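Side-chain contacts in putative dehydrogenase (Pseudomonas fluorescens, PDB 6UUG), which oxidises methanesulfinate as the monooxygenase component MsuC of a two-component flavin-dependent system in bacterial sulfur assimilation: residues A[70-75]-A[104-109]; A[263-268]-A[305-310]. All blocks are in the same frame, centred on the assembly; numbering follows the deposited sequence.

Contact 1: residues A[70-75]-A[104-109]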
ATOM      1  N   LEU A  70      36.380  18.763  -4.050  1.00 33.52           N
ATOM      2  CA  LEU A  70      35.827  19.872  -3.272  1.00 33.78           C
ATOM      3  C   LEU A  70      35.689  21.144  -4.098  1.00 31.73           C
ATOM      4  O   LEU A  70      34.994  22.074  -3.674  1.00 32.13           O
ATOM      5  CB  LEU A  70      36.671  20.144  -2.030  1.00 32.68           C
ATOM      6  CG  LEU A  70      36.702  19.045  -0.968  1.00 33.07           C
ATOM      7  CD1 LEU A  70      37.495  19.510   0.249  1.00 35.07           C
ATOM      8  CD2 LEU A  70      35.283  18.608  -0.547  1.00 32.90           C
ATOM      9  N   ALA A  71      36.304  21.199  -5.277  1.00 36.73           N
ATOM     10  CA  ALA A  71      36.159  22.326  -6.187  1.00 32.09           C
ATOM     11  C   ALA A  71      35.227  22.002  -7.352  1.00 33.11           C
ATOM     12  O   ALA A  71      35.211  22.729  -8.348  1.00 35.15           O
ATOM     13  CB  ALA A  71      37.535  22.765  -6.710  1.00 34.10           C
ATOM     14  N   LEU A  72      34.442  20.927  -7.234  1.00 33.65           N
ATOM     15  CA  LEU A  72      33.636  20.465  -8.362  1.00 34.17           C
ATOM     16  C   LEU A  72      32.656  21.536  -8.832  1.00 28.05           C
ATOM     17  O   LEU A  72      32.479  21.743 -10.041  1.00 31.40           O
ATOM     18  CB  LEU A  72      32.889  19.186  -7.966  1.00 34.00           C
ATOM     19  CG  LEU A  72      32.027  18.506  -9.032  1.00 32.18           C
ATOM     20  CD1 LEU A  72      32.887  18.176 -10.246  1.00 31.55           C
ATOM     21  CD2 LEU A  72      31.399  17.216  -8.467  1.00 30.84           C
ATOM     22  N   SER A  73      31.989  22.210  -7.893  1.00 28.58           N
ATOM     23  CA  SER A  73      30.960  23.191  -8.226  1.00 29.84           C
ATOM     24  C   SER A  73      31.516  24.580  -8.523  1.00 32.81           C
ATOM     25  O   SER A  73      30.760  25.441  -8.985  1.00 33.48           O
ATOM     26  CB  SER A  73      29.945  23.307  -7.086  1.00 29.76           C
ATOM     27  OG  SER A  73      30.566  23.817  -5.929  1.00 33.62           O
ATOM     28  N   ILE A  74      32.803  24.810  -8.288  1.00 33.01           N
ATOM     29  CA  ILE A  74      33.386  26.144  -8.472  1.00 31.74           C
ATOM     30  C   ILE A  74      33.761  26.318  -9.943  1.00 32.75           C
ATOM     31  O   ILE A  74      34.374  25.412 -10.523  1.00 33.30           O
ATOM     32  CB  ILE A  74      34.600  26.316  -7.557  1.00 34.56           C
ATOM     33  CG1 ILE A  74      34.145  26.292  -6.089  1.00 34.80           C
ATOM     34  CG2 ILE A  74      35.348  27.611  -7.866  1.00 32.93           C
ATOM     35  CD1 ILE A  74      35.280  26.054  -5.093  1.00 36.73           C
ATOM     36  N   PRO A  75      33.386  27.429 -10.582  1.00 32.07           N
ATOM     37  CA  PRO A  75      33.693  27.597 -12.014  1.00 31.93           C
ATOM     38  C   PRO A  75      35.194  27.578 -12.272  1.00 33.18           C
ATOM     39  O   PRO A  75      36.007  27.833 -11.382  1.00 33.78           O
ATOM     40  CB  PRO A  75      33.081  28.962 -12.355  1.00 36.79           C
ATOM     41  CG  PRO A  75      31.941  29.116 -11.343  1.00 35.93           C
ATOM     42  CD  PRO A  75      32.531  28.515 -10.072  1.00 30.56           C
ATOM     43  N   HIS A 104      26.509  13.051   2.395  1.00 32.60           N
ATOM     44  CA  HIS A 104      25.876  14.185   3.068  1.00 35.09           C
ATOM     45  C   HIS A 104      26.850  15.338   3.279  1.00 33.67           C
ATOM     46  O   HIS A 104      26.539  16.488   2.961  1.00 32.76           O
ATOM     47  CB  HIS A 104      25.308  13.705   4.403  1.00 33.69           C
ATOM     48  CG  HIS A 104      24.401  14.681   5.090  1.00 35.58           C
ATOM     49  ND1 HIS A 104      23.411  14.265   5.955  1.00 42.43           N
ATOM     50  CD2 HIS A 104      24.338  16.032   5.071  1.00 40.33           C
ATOM     51  CE1 HIS A 104      22.774  15.319   6.435  1.00 43.98           C
ATOM     52  NE2 HIS A 104      23.318  16.404   5.917  1.00 40.99           N
ATOM     53  N   VAL A 105      28.022  15.060   3.852  1.00 31.56           N
ATOM     54  CA  VAL A 105      28.941  16.163   4.110  1.00 32.15           C
ATOM     55  C   VAL A 105      29.511  16.704   2.812  1.00 29.36           C
ATOM     56  O   VAL A 105      29.793  17.897   2.720  1.00 30.73           O
ATOM     57  CB  VAL A 105      30.060  15.748   5.081  1.00 29.89           C
ATOM     58  CG1 VAL A 105      29.468  15.551   6.472  1.00 34.98           C
ATOM     59  CG2 VAL A 105      30.777  14.515   4.584  1.00 35.46           C
ATOM     60  N   PHE A 106      29.688  15.852   1.795  1.00 30.24           N
ATOM     61  CA  PHE A 106      30.141  16.341   0.489  1.00 31.49           C
ATOM     62  C   PHE A 106      29.086  17.241  -0.148  1.00 31.17           C
ATOM     63  O   PHE A 106      29.392  18.353  -0.606  1.00 30.74           O
ATOM     64  CB  PHE A 106      30.478  15.157  -0.424  1.00 30.54           C
ATOM     65  CG  PHE A 106      30.935  15.561  -1.801  1.00 32.48           C
ATOM     66  CD1 PHE A 106      32.240  15.984  -2.011  1.00 35.84           C
ATOM     67  CD2 PHE A 106      30.066  15.516  -2.880  1.00 32.26           C
ATOM     68  CE1 PHE A 106      32.673  16.354  -3.271  1.00 34.30           C
ATOM     69  CE2 PHE A 106      30.495  15.891  -4.154  1.00 33.08           C
ATOM     70  CZ  PHE A 106      31.805  16.310  -4.347  1.00 31.16           C
ATOM     71  N   GLY A 107      27.835  16.779  -0.181  1.00 32.72           N
ATOM     72  CA  GLY A 107      26.767  17.601  -0.726  1.00 28.84           C
ATOM     73  C   GLY A 107      26.565  18.894   0.041  1.00 27.64           C
ATOM     74  O   GLY A 107      26.355  19.954  -0.559  1.00 31.23           O
ATOM     75  N   PHE A 108      26.659  18.840   1.374  1.00 28.63           N
ATOM     76  CA  PHE A 108      26.495  20.064   2.152  1.00 32.16           C
ATOM     77  C   PHE A 108      27.663  21.025   1.950  1.00 33.27           C
ATOM     78  O   PHE A 108      27.463  22.238   1.966  1.00 31.28           O
ATOM     79  CB  PHE A 108      26.309  19.729   3.630  1.00 36.91           C
ATOM     80  CG  PHE A 108      24.879  19.782   4.071  1.00 38.90           C
ATOM     81  CD1 PHE A 108      23.876  19.297   3.256  1.00 42.03           C
ATOM     82  CD2 PHE A 108      24.536  20.321   5.302  1.00 49.12           C
ATOM     83  CE1 PHE A 108      22.545  19.349   3.657  1.00 48.87           C
ATOM     84  CE2 PHE A 108      23.212  20.374   5.709  1.00 50.42           C
ATOM     85  CZ  PHE A 108      22.218  19.884   4.884  1.00 46.04           C
ATOM     86  N   HIS A 109      28.879  20.507   1.748  1.00 32.75           N
ATOM     87  CA  HIS A 109      29.993  21.370   1.363  1.00 31.87           C
ATOM     88  C   HIS A 109      29.633  22.212   0.134  1.00 29.49           C
ATOM     89  O   HIS A 109      29.776  23.441   0.137  1.00 30.00           O
ATOM     90  CB  HIS A 109      31.242  20.508   1.124  1.00 29.88           C
ATOM     91  CG  HIS A 109      32.306  21.185   0.324  1.00 34.07           C
ATOM     92  ND1 HIS A 109      33.272  21.983   0.898  1.00 34.05           N
ATOM     93  CD2 HIS A 109      32.549  21.194  -1.009  1.00 32.34           C
ATOM     94  CE1 HIS A 109      34.069  22.452  -0.050  1.00 33.01           C
ATOM     95  NE2 HIS A 109      33.648  21.994  -1.216  1.00 34.65           N
TER
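The imidazole of His109 meets Leu70 twice, once with its edge and once with a face. At the edge, NE2 donates a nearly straight hydrogen bond to the backbone O of Leu70, 2.8 Å away with an N-H...O angle of 163°. The donor lies in the carbonyl plane on a lone pair, and the oxygen is close to the ring plane. Over one face, almost on the ring normal, sits CD2 of the same leucine, 3.8 Å from the His109 centroid in a CH-pi contact. With chi1 at 162°, the ring stands beside the carbonyl carbon of His109, opposite its backbone N, which brings NE2 up to the Leu70 carbonyl. Alongside, Phe106 receives two leucine methyls: CD2 of Leu72 comes at the ring edge, 4.2 Å from CZ, while Leu70 CD2 approaches CD1 of Phe106 obliquely at 4.3 Å.

One layer out, ND1 of His109 is hydrogen-bonded to the backbone N of Trp139, so both imidazole nitrogens are engaged and the rotation of the buried ring is fixed. Phe95 and His110 meet the Phe106 ring edge-to-face, and Val91 of helix 85-96 packs against both Phe106 and Leu72. Here a histidine side chain ties a loop carbonyl to a helix in the buried interior of the N-terminal helical domain, within the acyl-CoA dehydrogenase fold.

Contact 2: residues A[263-268]-A[305-310]; sequences IAEGAF and VALEGI
One face of the Phe268 ring is covered by Leu307, whose CD1 stands 3.6 Å above the ring plane, displaced from the centre toward the rim. This CH-pi contact measures 3.9 Å from CD1 to the Phe268 centroid, 22° off the normal. The displacement is toward the root of the ring, since CG of Phe268, at 3.7 Å, is the ring atom nearest to that methyl. Phe268 CG is anti to the backbone N (chi1 169°), which carries the ring out from helix 247-277 to Leu307, and a nearly perpendicular second torsion turns its face to CD1.

The two branches of Leu307 divide the work. While CD1 serves the ring, CD2 reaches Ala264 CB at 4.0 Å, one helical turn before Phe268, and lies 4.1 Å from CG of Glu265. Leu307 thus packs against Ala264, Glu265 and Phe268, which lie on one side of helix 247-277. The short segments of helices 247-277 and 294-327 run antiparallel in sense, with 150° between their directions and 11.1 Å between their axes.

Glu265 gives the contact only its aliphatic part. Its carboxylate is directed to charge partners elsewhere, with OE2 in salt bridges to Arg311 and Arg93. Arg311 also pairs with Glu308 OE2, so one guanidinium group joins acidic side chains from both helices. Farther out, Glu308 OE1 forms a salt bridge with Arg316 of the second subunit, and Ala403 of that subunit packs on Phe268.

The direct contact is made of methyl, methylene and phenyl groups, with no hydrogen bond across it, and the charges of the buried glutamates are probably balanced by the arginines beside it.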
ATOM      1  N   ILE A 263      21.024   6.018  -1.881  1.00 25.76           N
ATOM      2  CA  ILE A 263      20.894   4.999  -0.834  1.00 26.42           C
ATOM      3  C   ILE A 263      20.075   3.809  -1.337  1.00 28.91           C
ATOM      4  O   ILE A 263      20.470   2.646  -1.177  1.00 27.68           O
ATOM      5  CB  ILE A 263      20.265   5.610   0.430  1.00 25.57           C
ATOM      6  CG1 ILE A 263      21.221   6.590   1.115  1.00 28.03           C
ATOM      7  CG2 ILE A 263      19.859   4.501   1.390  1.00 27.54           C
ATOM      8  CD1 ILE A 263      20.516   7.482   2.148  1.00 27.91           C
ATOM      9  N   ALA A 264      18.917   4.085  -1.950  1.00 26.78           N
ATOM     10  CA  ALA A 264      18.077   3.018  -2.492  1.00 24.35           C
ATOM     11  C   ALA A 264      18.802   2.216  -3.573  1.00 25.27           C
ATOM     12  O   ALA A 264      18.675   0.986  -3.629  1.00 26.78           O
ATOM     13  CB  ALA A 264      16.773   3.611  -3.033  1.00 29.38           C
ATOM     14  N   GLU A 265      19.569   2.896  -4.442  1.00 25.77           N
ATOM     15  CA  GLU A 265      20.305   2.188  -5.491  1.00 26.40           C
ATOM     16  C   GLU A 265      21.403   1.312  -4.897  1.00 26.77           C
ATOM     17  O   GLU A 265      21.642   0.190  -5.365  1.00 28.50           O
ATOM     18  CB  GLU A 265      20.906   3.199  -6.483  1.00 25.63           C
ATOM     19  CG  GLU A 265      19.873   3.872  -7.375  1.00 27.94           C
ATOM     20  CD  GLU A 265      20.484   4.829  -8.384  1.00 31.84           C
ATOM     21  OE1 GLU A 265      21.352   5.639  -8.005  1.00 31.13           O
ATOM     22  OE2 GLU A 265      20.065   4.767  -9.563  1.00 31.80           O
ATOM     23  N   GLY A 266      22.072   1.793  -3.851  1.00 29.45           N
ATOM     24  CA  GLY A 266      23.122   0.987  -3.245  1.00 31.78           C
ATOM     25  C   GLY A 266      22.552  -0.205  -2.504  1.00 28.32           C
ATOM     26  O   GLY A 266      23.083  -1.322  -2.589  1.00 30.27           O
ATOM     27  N   ALA A 267      21.439   0.006  -1.802  1.00 29.01           N
ATOM     28  CA  ALA A 267      20.744  -1.096  -1.140  1.00 31.12           C
ATOM     29  C   ALA A 267      20.313  -2.149  -2.148  1.00 29.08           C
ATOM     30  O   ALA A 267      20.493  -3.355  -1.931  1.00 27.25           O
ATOM     31  CB  ALA A 267      19.528  -0.563  -0.376  1.00 28.19           C
ATOM     32  N   PHE A 268      19.726  -1.702  -3.263  1.00 27.10           N
ATOM     33  CA  PHE A 268      19.299  -2.614  -4.313  1.00 27.78           C
ATOM     34  C   PHE A 268      20.472  -3.430  -4.841  1.00 27.33           C
ATOM     35  O   PHE A 268      20.373  -4.652  -4.985  1.00 28.22           O
ATOM     36  CB  PHE A 268      18.652  -1.811  -5.447  1.00 28.81           C
ATOM     37  CG  PHE A 268      18.408  -2.597  -6.704  1.00 29.13           C
ATOM     38  CD1 PHE A 268      17.228  -3.305  -6.880  1.00 31.19           C
ATOM     39  CD2 PHE A 268      19.335  -2.568  -7.746  1.00 33.15           C
ATOM     40  CE1 PHE A 268      16.985  -4.026  -8.063  1.00 33.65           C
ATOM     41  CE2 PHE A 268      19.098  -3.272  -8.932  1.00 37.23           C
ATOM     42  CZ  PHE A 268      17.923  -4.003  -9.086  1.00 34.11           C
ATOM     43  N   VAL A 305      10.566  -1.055 -11.032  1.00 24.52           N
ATOM     44  CA  VAL A 305       9.582  -0.038 -11.392  1.00 26.89           C
ATOM     45  C   VAL A 305       9.717   1.167 -10.473  1.00 25.94           C
ATOM     46  O   VAL A 305       9.679   2.316 -10.926  1.00 25.70           O
ATOM     47  CB  VAL A 305       8.165  -0.631 -11.354  1.00 29.67           C
ATOM     48  CG1 VAL A 305       7.112   0.464 -11.614  1.00 30.82           C
ATOM     49  CG2 VAL A 305       8.068  -1.741 -12.405  1.00 27.76           C
ATOM     50  N   ALA A 306       9.894   0.925  -9.173  1.00 24.38           N
ATOM     51  CA  ALA A 306      10.089   2.031  -8.236  1.00 27.73           C
ATOM     52  C   ALA A 306      11.359   2.825  -8.542  1.00 26.30           C
ATOM     53  O   ALA A 306      11.333   4.063  -8.632  1.00 26.38           O
ATOM     54  CB  ALA A 306      10.121   1.487  -6.805  1.00 28.90           C
ATOM     55  N   LEU A 307      12.495   2.138  -8.694  1.00 24.74           N
ATOM     56  CA  LEU A 307      13.743   2.848  -8.953  1.00 26.09           C
ATOM     57  C   LEU A 307      13.682   3.630 -10.258  1.00 25.87           C
ATOM     58  O   LEU A 307      14.175   4.755 -10.326  1.00 26.12           O
ATOM     59  CB  LEU A 307      14.923   1.875  -9.003  1.00 26.91           C
ATOM     60  CG  LEU A 307      15.427   1.336  -7.664  1.00 26.61           C
ATOM     61  CD1 LEU A 307      16.499   0.269  -7.969  1.00 32.93           C
ATOM     62  CD2 LEU A 307      16.017   2.471  -6.840  1.00 29.20           C
ATOM     63  N   GLU A 308      13.115   3.040 -11.312  1.00 24.67           N
ATOM     64  CA  GLU A 308      13.077   3.736 -12.596  1.00 25.27           C
ATOM     65  C   GLU A 308      12.273   5.030 -12.497  1.00 25.36           C
ATOM     66  O   GLU A 308      12.700   6.077 -12.999  1.00 26.94           O
ATOM     67  CB  GLU A 308      12.510   2.816 -13.675  1.00 27.45           C
ATOM     68  CG  GLU A 308      13.508   1.748 -14.115  1.00 27.99           C
ATOM     69  CD  GLU A 308      14.669   2.326 -14.919  1.00 30.63           C
ATOM     70  OE1 GLU A 308      14.561   2.369 -16.168  1.00 33.42           O
ATOM     71  OE2 GLU A 308      15.685   2.730 -14.312  1.00 31.31           O
ATOM     72  N   GLY A 309      11.119   4.981 -11.837  1.00 25.12           N
ATOM     73  CA  GLY A 309      10.333   6.192 -11.644  1.00 27.43           C
ATOM     74  C   GLY A 309      11.071   7.259 -10.852  1.00 28.69           C
ATOM     75  O   GLY A 309      11.046   8.440 -11.220  1.00 27.28           O
ATOM     76  N   ILE A 310      11.730   6.861  -9.745  1.00 24.11           N
ATOM     77  CA  ILE A 310      12.502   7.826  -8.951  1.00 20.52           C
ATOM     78  C   ILE A 310      13.608   8.436  -9.803  1.00 25.96           C
ATOM     79  O   ILE A 310      13.816   9.655  -9.802  1.00 27.17           O
ATOM     80  CB  ILE A 310      13.108   7.167  -7.699  1.00 25.18           C
ATOM     81  CG1 ILE A 310      12.036   6.588  -6.793  1.00 26.68           C
ATOM     82  CG2 ILE A 310      13.886   8.207  -6.897  1.00 26.63           C
ATOM     83  CD1 ILE A 310      12.633   5.638  -5.799  1.00 27.65           C
TER

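Contact 1 and contact 2 illustrate two ways of joining parts of an acyl-CoA dehydrogenase-like chain, one through a polar bond between loop and helix, the other through apolar packing of two long helices. The first belongs to the N-terminal part of the fold and the second to its C-terminal helical part. They follow in series along the chain, contact 1 closing before contact 2 opens. Their centres are 24 Å apart and their nearest atoms about 8 Å, so they do not touch. The centre of contact 1 is about 10 Å, and that of contact 2 about 17 Å, from the centre of the chain. No other subunit touches contact 1, whereas contact 2 borders the second subunit.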